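Local coordinates for putative agmatine deiminase (Streptococcus mutans, PDB 2EWO), which probably catalyses the hydrolysis of agmatine to N-carbamoylputrescine and ammonia, as a member of the guanidino-group-modifying enzyme superfamily, at residues 27-32 and 62-67; 89-94 and 138-143. One frame throughout, in Å; residues are numbered along the deposited sequence.

Interaction 1: residues 27-32 and 62-67; sequences IWMLWP and VSLCVP
The Trp28 indole takes Ser63 CB over one face of its six-membered ring, 3.6 Å from the ring centroid in a CH-pi contact displaced toward the CE3-CZ3 rim. At the edge of the same ring, in its plane, sits Cys65 SG, 3.7 Å from Trp28 CE3. Trp28 and Ser63 point to the same face of the sheet, with Trp28 CG anti to the carbonyl carbon (chi1 -63°). The Trp31 indole is met differently: Val66 CG1 and Leu64 CD2 approach obliquely, the latter 3.7 Å from CZ3, while Pro32 CD of its own segment lies over one face. On the sheet face opposite Trp28, CG of Met29, which is a selenomethionine, packs 3.7 Å from Leu64 CD1 and 3.9 Å from Val62 CG1.

Two parallel strands, 27-29 and 62-66, carry most of these side chains. Ser63 N donates to Ile27 O at 2.8 Å, Met29 N to Ser63 O at 3.2 Å, and Cys65 N to Met29 O at 2.9 Å. Helices 43-57 and 71-79 pack on the Met29-Leu64 face, the first linking the strands in a beta-alpha-beta unit. With these main-chain groups satisfied strand to strand, and Ser63 OG by a hydrogen bond to Arg87, aromatic, sulfur and aliphatic groups can make up the buried faces.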
ATOM      1  N   ILE A  27     -12.358  21.332 -13.634  1.00 10.00           N
ATOM      2  CA  ILE A  27     -11.366  20.511 -14.297  1.00 10.00           C
ATOM      3  C   ILE A  27     -10.753  19.483 -13.371  1.00 10.00           C
ATOM      4  O   ILE A  27     -10.434  19.771 -12.220  1.00 10.00           O
ATOM      5  CB  ILE A  27     -10.241  21.353 -14.894  1.00 10.00           C
ATOM      6  CG1 ILE A  27     -10.742  22.022 -16.171  1.00 10.00           C
ATOM      7  CG2 ILE A  27      -9.021  20.476 -15.195  1.00 10.00           C
ATOM      8  CD1 ILE A  27      -9.736  22.965 -16.774  1.00 10.00           C
ATOM      9  N   TRP A  28     -10.589  18.279 -13.903  1.00 10.00           N
ATOM     10  CA  TRP A  28     -10.008  17.172 -13.166  1.00 10.00           C
ATOM     11  C   TRP A  28      -8.576  16.925 -13.606  1.00 10.00           C
ATOM     12  O   TRP A  28      -8.270  17.005 -14.796  1.00 10.00           O
ATOM     13  CB  TRP A  28     -10.813  15.892 -13.413  1.00 10.00           C
ATOM     14  CG  TRP A  28     -12.234  15.946 -12.926  1.00 10.00           C
ATOM     15  CD1 TRP A  28     -13.329  16.425 -13.602  1.00 10.00           C
ATOM     16  CD2 TRP A  28     -12.715  15.504 -11.653  1.00 10.00           C
ATOM     17  NE1 TRP A  28     -14.458  16.304 -12.828  1.00 10.00           N
ATOM     18  CE2 TRP A  28     -14.109  15.744 -11.628  1.00 10.00           C
ATOM     19  CE3 TRP A  28     -12.103  14.925 -10.530  1.00 10.00           C
ATOM     20  CZ2 TRP A  28     -14.896  15.432 -10.529  1.00 10.00           C
ATOM     21  CZ3 TRP A  28     -12.889  14.615  -9.439  1.00 10.00           C
ATOM     22  CH2 TRP A  28     -14.273  14.870  -9.448  1.00 10.00           C
HETATM   23  N   MSE A  29      -7.707  16.633 -12.639  1.00 10.00           N
HETATM   24  CA  MSE A  29      -6.311  16.305 -12.913  1.00 10.00           C
HETATM   25  C   MSE A  29      -5.680  15.457 -11.793  1.00 10.00           C
HETATM   26  O   MSE A  29      -5.952  15.658 -10.607  1.00 10.00           O
HETATM   27  CB  MSE A  29      -5.486  17.574 -13.192  1.00 41.21           C
HETATM   28  CG  MSE A  29      -5.500  18.678 -12.128  1.00 48.41           C
HETATM   29 SE   MSE A  29      -4.389  20.265 -12.637  1.00 57.95          SE
HETATM   30  CE  MSE A  29      -2.612  19.556 -12.216  1.00 52.91           C
ATOM     31  N   LEU A  30      -4.860  14.488 -12.197  1.00 18.24           N
ATOM     32  CA  LEU A  30      -4.195  13.575 -11.270  1.00 16.55           C
ATOM     33  C   LEU A  30      -2.923  14.134 -10.614  1.00 16.68           C
ATOM     34  O   LEU A  30      -2.742  15.347 -10.531  1.00 17.99           O
ATOM     35  CB  LEU A  30      -3.880  12.255 -11.985  1.00 11.51           C
ATOM     36  CG  LEU A  30      -5.079  11.344 -12.278  1.00 10.20           C
ATOM     37  CD1 LEU A  30      -4.661  10.245 -13.232  1.00 10.00           C
ATOM     38  CD2 LEU A  30      -5.622  10.762 -10.971  1.00 10.00           C
ATOM     39  N   TRP A  31      -2.046  13.253 -10.145  1.00 10.00           N
ATOM     40  CA  TRP A  31      -0.826  13.694  -9.481  1.00 10.00           C
ATOM     41  C   TRP A  31       0.338  12.755  -9.750  1.00 10.00           C
ATOM     42  O   TRP A  31       0.304  11.590  -9.373  1.00 10.00           O
ATOM     43  CB  TRP A  31      -1.066  13.774  -7.981  1.00 10.00           C
ATOM     44  CG  TRP A  31       0.031  14.447  -7.214  1.00 10.52           C
ATOM     45  CD1 TRP A  31       1.050  13.848  -6.519  1.00 11.72           C
ATOM     46  CD2 TRP A  31       0.172  15.854  -6.999  1.00 11.53           C
ATOM     47  NE1 TRP A  31       1.810  14.802  -5.874  1.00 11.67           N
ATOM     48  CE2 TRP A  31       1.292  16.039  -6.155  1.00 11.58           C
ATOM     49  CE3 TRP A  31      -0.543  16.979  -7.438  1.00 11.58           C
ATOM     50  CZ2 TRP A  31       1.710  17.302  -5.740  1.00 12.00           C
ATOM     51  CZ3 TRP A  31      -0.131  18.232  -7.026  1.00 10.95           C
ATOM     52  CH2 TRP A  31       0.988  18.385  -6.184  1.00 11.95           C
ATOM     53  N   PRO A  32       1.397  13.261 -10.387  1.00 15.66           N
ATOM     54  CA  PRO A  32       2.582  12.465 -10.712  1.00 14.56           C
ATOM     55  C   PRO A  32       3.334  11.980  -9.490  1.00 13.11           C
ATOM     56  O   PRO A  32       3.507  12.724  -8.524  1.00 13.04           O
ATOM     57  CB  PRO A  32       3.414  13.427 -11.545  1.00 10.72           C
ATOM     58  CG  PRO A  32       3.102  14.749 -10.904  1.00 10.18           C
ATOM     59  CD  PRO A  32       1.600  14.668 -10.765  1.00 10.18           C
ATOM     60  N   VAL A  62     -10.846  23.441  -9.559  1.00 10.20           N
ATOM     61  CA  VAL A  62     -10.017  22.303  -9.922  1.00 10.20           C
ATOM     62  C   VAL A  62     -10.199  21.175  -8.924  1.00 10.20           C
ATOM     63  O   VAL A  62     -10.263  21.402  -7.707  1.00 10.20           O
ATOM     64  CB  VAL A  62      -8.516  22.636  -9.923  1.00 32.27           C
ATOM     65  CG1 VAL A  62      -7.761  21.493 -10.575  1.00 32.91           C
ATOM     66  CG2 VAL A  62      -8.252  23.949 -10.634  1.00 32.81           C
ATOM     67  N   SER A  63     -10.268  19.957  -9.464  1.00 10.00           N
ATOM     68  CA  SER A  63     -10.420  18.715  -8.688  1.00 10.00           C
ATOM     69  C   SER A  63      -9.139  17.921  -8.840  1.00 10.00           C
ATOM     70  O   SER A  63      -8.993  17.118  -9.751  1.00 10.00           O
ATOM     71  CB  SER A  63     -11.598  17.892  -9.210  1.00 22.23           C
ATOM     72  OG  SER A  63     -12.828  18.468  -8.798  1.00 22.37           O
ATOM     73  N   LEU A  64      -8.217  18.170  -7.927  1.00 10.00           N
ATOM     74  CA  LEU A  64      -6.914  17.535  -7.903  1.00 10.00           C
ATOM     75  C   LEU A  64      -6.972  16.180  -7.170  1.00 10.00           C
ATOM     76  O   LEU A  64      -7.125  16.142  -5.950  1.00 10.80           O
ATOM     77  CB  LEU A  64      -5.956  18.493  -7.196  1.00 10.00           C
ATOM     78  CG  LEU A  64      -4.465  18.236  -7.298  1.00 10.00           C
ATOM     79  CD1 LEU A  64      -4.066  18.370  -8.753  1.00 10.00           C
ATOM     80  CD2 LEU A  64      -3.699  19.196  -6.420  1.00 10.00           C
ATOM     81  N   CYS A  65      -6.845  15.072  -7.900  1.00 10.89           N
ATOM     82  CA  CYS A  65      -6.913  13.746  -7.275  1.00 10.89           C
ATOM     83  C   CYS A  65      -5.552  13.130  -7.018  1.00 10.89           C
ATOM     84  O   CYS A  65      -4.873  12.728  -7.955  1.00 10.89           O
ATOM     85  CB  CYS A  65      -7.701  12.804  -8.166  1.00 10.00           C
ATOM     86  SG  CYS A  65      -9.146  13.580  -8.836  1.00 10.00           S
ATOM     87  N   VAL A  66      -5.143  13.017  -5.762  1.00 10.00           N
ATOM     88  CA  VAL A  66      -3.828  12.439  -5.540  1.00 10.00           C
ATOM     89  C   VAL A  66      -3.820  11.142  -4.735  1.00 10.00           C
ATOM     90  O   VAL A  66      -4.667  10.923  -3.855  1.00 10.00           O
ATOM     91  CB  VAL A  66      -2.851  13.478  -4.890  1.00 15.33           C
ATOM     92  CG1 VAL A  66      -3.120  14.852  -5.470  1.00 16.27           C
ATOM     93  CG2 VAL A  66      -2.984  13.494  -3.376  1.00 14.25           C
ATOM     94  N   PRO A  67      -2.889  10.236  -5.076  1.00 10.34           N
ATOM     95  CA  PRO A  67      -2.769   8.965  -4.379  1.00 10.34           C
ATOM     96  C   PRO A  67      -2.629   9.280  -2.914  1.00 10.34           C
ATOM     97  O   PRO A  67      -2.120  10.333  -2.566  1.00 10.34           O
ATOM     98  CB  PRO A  67      -1.497   8.378  -4.976  1.00 25.36           C
ATOM     99  CG  PRO A  67      -1.631   8.766  -6.401  1.00 25.17           C
ATOM    100  CD  PRO A  67      -2.074  10.219  -6.306  1.00 25.47           C
TER

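Interaction 2: residues 89-94 and 138-143; sequences IEMTND and ALVARK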
ATOM      1  N   ILE A  89      -8.991  15.542  -3.702  1.00 10.00           N
ATOM      2  CA  ILE A  89      -9.712  14.300  -3.391  1.00 10.00           C
ATOM      3  C   ILE A  89      -8.739  13.136  -3.489  1.00 10.00           C
ATOM      4  O   ILE A  89      -7.883  13.108  -4.373  1.00 10.00           O
ATOM      5  CB  ILE A  89     -10.918  14.007  -4.353  1.00 16.37           C
ATOM      6  CG1 ILE A  89     -10.465  14.019  -5.811  1.00 17.07           C
ATOM      7  CG2 ILE A  89     -12.038  15.018  -4.125  1.00 15.44           C
ATOM      8  CD1 ILE A  89     -10.110  15.404  -6.327  1.00 18.73           C
ATOM      9  N   GLU A  90      -8.862  12.175  -2.582  1.00 19.28           N
ATOM     10  CA  GLU A  90      -7.973  11.022  -2.593  1.00 15.71           C
ATOM     11  C   GLU A  90      -8.291  10.067  -3.732  1.00 14.40           C
ATOM     12  O   GLU A  90      -9.427   9.606  -3.852  1.00 12.12           O
ATOM     13  CB  GLU A  90      -8.086  10.255  -1.291  1.00 28.88           C
ATOM     14  CG  GLU A  90      -7.012   9.221  -1.169  1.00 28.79           C
ATOM     15  CD  GLU A  90      -7.452   8.055  -0.341  1.00 28.23           C
ATOM     16  OE1 GLU A  90      -7.810   8.272   0.832  1.00 28.27           O
ATOM     17  OE2 GLU A  90      -7.445   6.925  -0.870  1.00 27.37           O
HETATM   18  N   MSE A  91      -7.293   9.764  -4.559  1.00 10.32           N
HETATM   19  CA  MSE A  91      -7.491   8.835  -5.665  1.00 10.52           C
HETATM   20  C   MSE A  91      -6.185   8.202  -6.126  1.00 10.32           C
HETATM   21  O   MSE A  91      -5.222   8.912  -6.382  1.00 10.32           O
HETATM   22  CB  MSE A  91      -8.147   9.546  -6.839  1.00 21.30           C
HETATM   23  CG  MSE A  91      -8.664   8.601  -7.884  1.00 28.11           C
HETATM   24 SE   MSE A  91      -9.751   9.456  -9.249  1.00 41.83          SE
HETATM   25  CE  MSE A  91     -10.966  10.480  -8.137  1.00 37.99           C
ATOM     26  N   THR A  92      -6.154   6.868  -6.221  1.00 20.35           N
ATOM     27  CA  THR A  92      -4.952   6.138  -6.663  1.00 17.15           C
ATOM     28  C   THR A  92      -4.850   6.093  -8.189  1.00 16.50           C
ATOM     29  O   THR A  92      -5.864   6.077  -8.884  1.00 18.22           O
ATOM     30  CB  THR A  92      -4.933   4.656  -6.175  1.00 11.62           C
ATOM     31  OG1 THR A  92      -5.972   3.924  -6.825  1.00 10.08           O
ATOM     32  CG2 THR A  92      -5.115   4.563  -4.684  1.00 10.08           C
ATOM     33  N   ASN A  93      -3.626   6.056  -8.705  1.00 10.00           N
ATOM     34  CA  ASN A  93      -3.397   5.990 -10.146  1.00 10.13           C
ATOM     35  C   ASN A  93      -1.981   5.527 -10.386  1.00 12.20           C
ATOM     36  O   ASN A  93      -1.086   5.802  -9.586  1.00 11.29           O
ATOM     37  CB  ASN A  93      -3.567   7.362 -10.780  1.00 12.07           C
ATOM     38  CG  ASN A  93      -2.534   8.356 -10.281  1.00 12.22           C
ATOM     39  OD1 ASN A  93      -1.342   8.222 -10.568  1.00 10.00           O
ATOM     40  ND2 ASN A  93      -2.986   9.353  -9.513  1.00 12.38           N
ATOM     41  N   ASP A  94      -1.768   4.839 -11.497  1.00 10.00           N
ATOM     42  CA  ASP A  94      -0.433   4.350 -11.823  1.00 10.72           C
ATOM     43  C   ASP A  94       0.419   5.461 -12.411  1.00 11.39           C
ATOM     44  O   ASP A  94       1.652   5.424 -12.332  1.00 10.30           O
ATOM     45  CB  ASP A  94      -0.543   3.180 -12.795  1.00 13.43           C
ATOM     46  CG  ASP A  94      -1.309   2.016 -12.202  1.00 12.85           C
ATOM     47  OD1 ASP A  94      -0.857   1.511 -11.149  1.00 12.20           O
ATOM     48  OD2 ASP A  94      -2.350   1.628 -12.781  1.00 10.06           O
ATOM     49  N   ALA A 138      -7.387   2.242 -14.843  1.00 10.00           N
ATOM     50  CA  ALA A 138      -8.670   1.845 -15.415  1.00 10.00           C
ATOM     51  C   ALA A 138      -9.785   2.036 -14.378  1.00 10.00           C
ATOM     52  O   ALA A 138     -10.963   1.830 -14.670  1.00 10.00           O
ATOM     53  CB  ALA A 138      -8.623   0.398 -15.876  1.00 12.29           C
ATOM     54  N   LEU A 139      -9.418   2.419 -13.164  1.00 10.00           N
ATOM     55  CA  LEU A 139     -10.420   2.644 -12.134  1.00 10.00           C
ATOM     56  C   LEU A 139     -10.770   4.118 -12.045  1.00 10.00           C
ATOM     57  O   LEU A 139     -11.910   4.485 -11.763  1.00 10.14           O
ATOM     58  CB  LEU A 139      -9.912   2.166 -10.779  1.00 10.00           C
ATOM     59  CG  LEU A 139     -10.248   0.713 -10.433  1.00 10.10           C
ATOM     60  CD1 LEU A 139      -9.239   0.176  -9.434  1.00 10.00           C
ATOM     61  CD2 LEU A 139     -11.673   0.645  -9.897  1.00 10.00           C
ATOM     62  N   VAL A 140      -9.777   4.960 -12.294  1.00 10.83           N
ATOM     63  CA  VAL A 140      -9.947   6.398 -12.241  1.00 10.00           C
ATOM     64  C   VAL A 140     -11.236   6.906 -12.883  1.00 10.00           C
ATOM     65  O   VAL A 140     -11.957   7.694 -12.260  1.00 10.00           O
ATOM     66  CB  VAL A 140      -8.757   7.111 -12.896  1.00 10.00           C
ATOM     67  CG1 VAL A 140      -8.828   8.593 -12.604  1.00 10.00           C
ATOM     68  CG2 VAL A 140      -7.447   6.525 -12.383  1.00 10.00           C
ATOM     69  N   ALA A 141     -11.543   6.472 -14.109  1.00 10.00           N
ATOM     70  CA  ALA A 141     -12.772   6.946 -14.777  1.00 10.00           C
ATOM     71  C   ALA A 141     -14.047   6.612 -14.004  1.00 10.00           C
ATOM     72  O   ALA A 141     -14.894   7.484 -13.797  1.00 10.00           O
ATOM     73  CB  ALA A 141     -12.862   6.399 -16.191  1.00 10.00           C
ATOM     74  N   ARG A 142     -14.171   5.363 -13.562  0.65 10.00           N
ATOM     75  CA  ARG A 142     -15.343   4.930 -12.805  0.65 10.00           C
ATOM     76  C   ARG A 142     -15.404   5.671 -11.473  0.65 10.00           C
ATOM     77  O   ARG A 142     -16.457   6.164 -11.077  0.65 10.00           O
ATOM     78  CB  ARG A 142     -15.270   3.425 -12.545  0.65 10.00           C
ATOM     79  CG  ARG A 142     -16.490   2.831 -11.859  0.65 10.00           C
ATOM     80  CD  ARG A 142     -17.611   2.612 -12.851  0.65 10.00           C
ATOM     81  NE  ARG A 142     -18.864   2.185 -12.232  0.65 11.54           N
ATOM     82  CZ  ARG A 142     -19.750   3.006 -11.669  0.65 13.32           C
ATOM     83  NH1 ARG A 142     -19.529   4.312 -11.635  0.65 13.95           N
ATOM     84  NH2 ARG A 142     -20.877   2.522 -11.162  0.65 14.32           N
ATOM     85  N   LYS A 143     -14.265   5.746 -10.790  1.00 10.31           N
ATOM     86  CA  LYS A 143     -14.181   6.420  -9.492  1.00 11.13           C
ATOM     87  C   LYS A 143     -14.619   7.890  -9.532  1.00 13.42           C
ATOM     88  O   LYS A 143     -15.350   8.367  -8.661  1.00 12.93           O
ATOM     89  CB  LYS A 143     -12.752   6.361  -8.938  1.00 10.27           C
ATOM     90  CG  LYS A 143     -12.295   5.038  -8.325  1.00 10.27           C
ATOM     91  CD  LYS A 143     -10.866   5.204  -7.769  1.00 10.27           C
ATOM     92  CE  LYS A 143     -10.196   3.891  -7.353  1.00 10.27           C
ATOM     93  NZ  LYS A 143      -8.752   4.067  -6.989  1.00 10.27           N
TER
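Met91, a selenomethionine in the loop just after strand 86-90, reaches across to helix 137-146 and meets both Val140 and Lys143. Its CG is anti to the backbone N (chi1 -167°), and beyond it SE comes within 3.6 Å of Val140 CG1. The two side chains lie roughly perpendicular, in an apolar contact. Nearer the backbone, Met91 CG lies 4.0 Å from Lys143 CD, where the two long side chains run antiparallel alongside one another.

At Thr92 the contact turns polar. Lys143 is extended beyond CG and brings NZ to 2.8 Å from Thr92 OG1, but the angle is too poor for a hydrogen bond. Thr92 OG1 is instead hydrogen-bonded to Gln136 OE1, while Lys143 NZ forms a salt bridge with Glu90 OE1 of the second subunit. That same carboxylate oxygen also accepts a hydrogen bond from Thr92 N, and the arrangement is repeated in the reverse sense between the subunits. The carbonyl O of Thr92 meets the helix through a methyl, 3.9 Å from Val140 CG2.

Asn93 adds a looser touch, its CB 4.3 Å from Val140 CG2. Val140 therefore presents one methyl to the selenium and the other to the Thr92 carbonyl oxygen and Asn93 CB. In the fold, the segment emerges from strand 86-90, beside strand 62-66, and passes beside helix 137-146, which offers Val140 and Lys143 about one turn apart; Met91 also packs on Cys65 of strand 62-66, which places this loop between sheet and helix.

Interactions 1 and 2 follow one another along the chain and meet at a single sheet, in which strands 62-66 and 86-90 are neighbours. Their centres lie about 9 Å apart, and probable backbone hydrogen bonds join Leu64 O to Ile89 N and Val66 O to Met91 N; Cys65 packs on Ile89 and Leu30 on Asn93. Both contacts are largely buried, yet in different settings. Interaction 1 lies inside the subunit, touches no other chain and combines strand pairing with apolar packing. Interaction 2 joins the loop that follows an outermost strand to a helix through side chains, with less than half the buried surface, and Lys143 and Glu90 find their salt-bridge partners across the subunit interface.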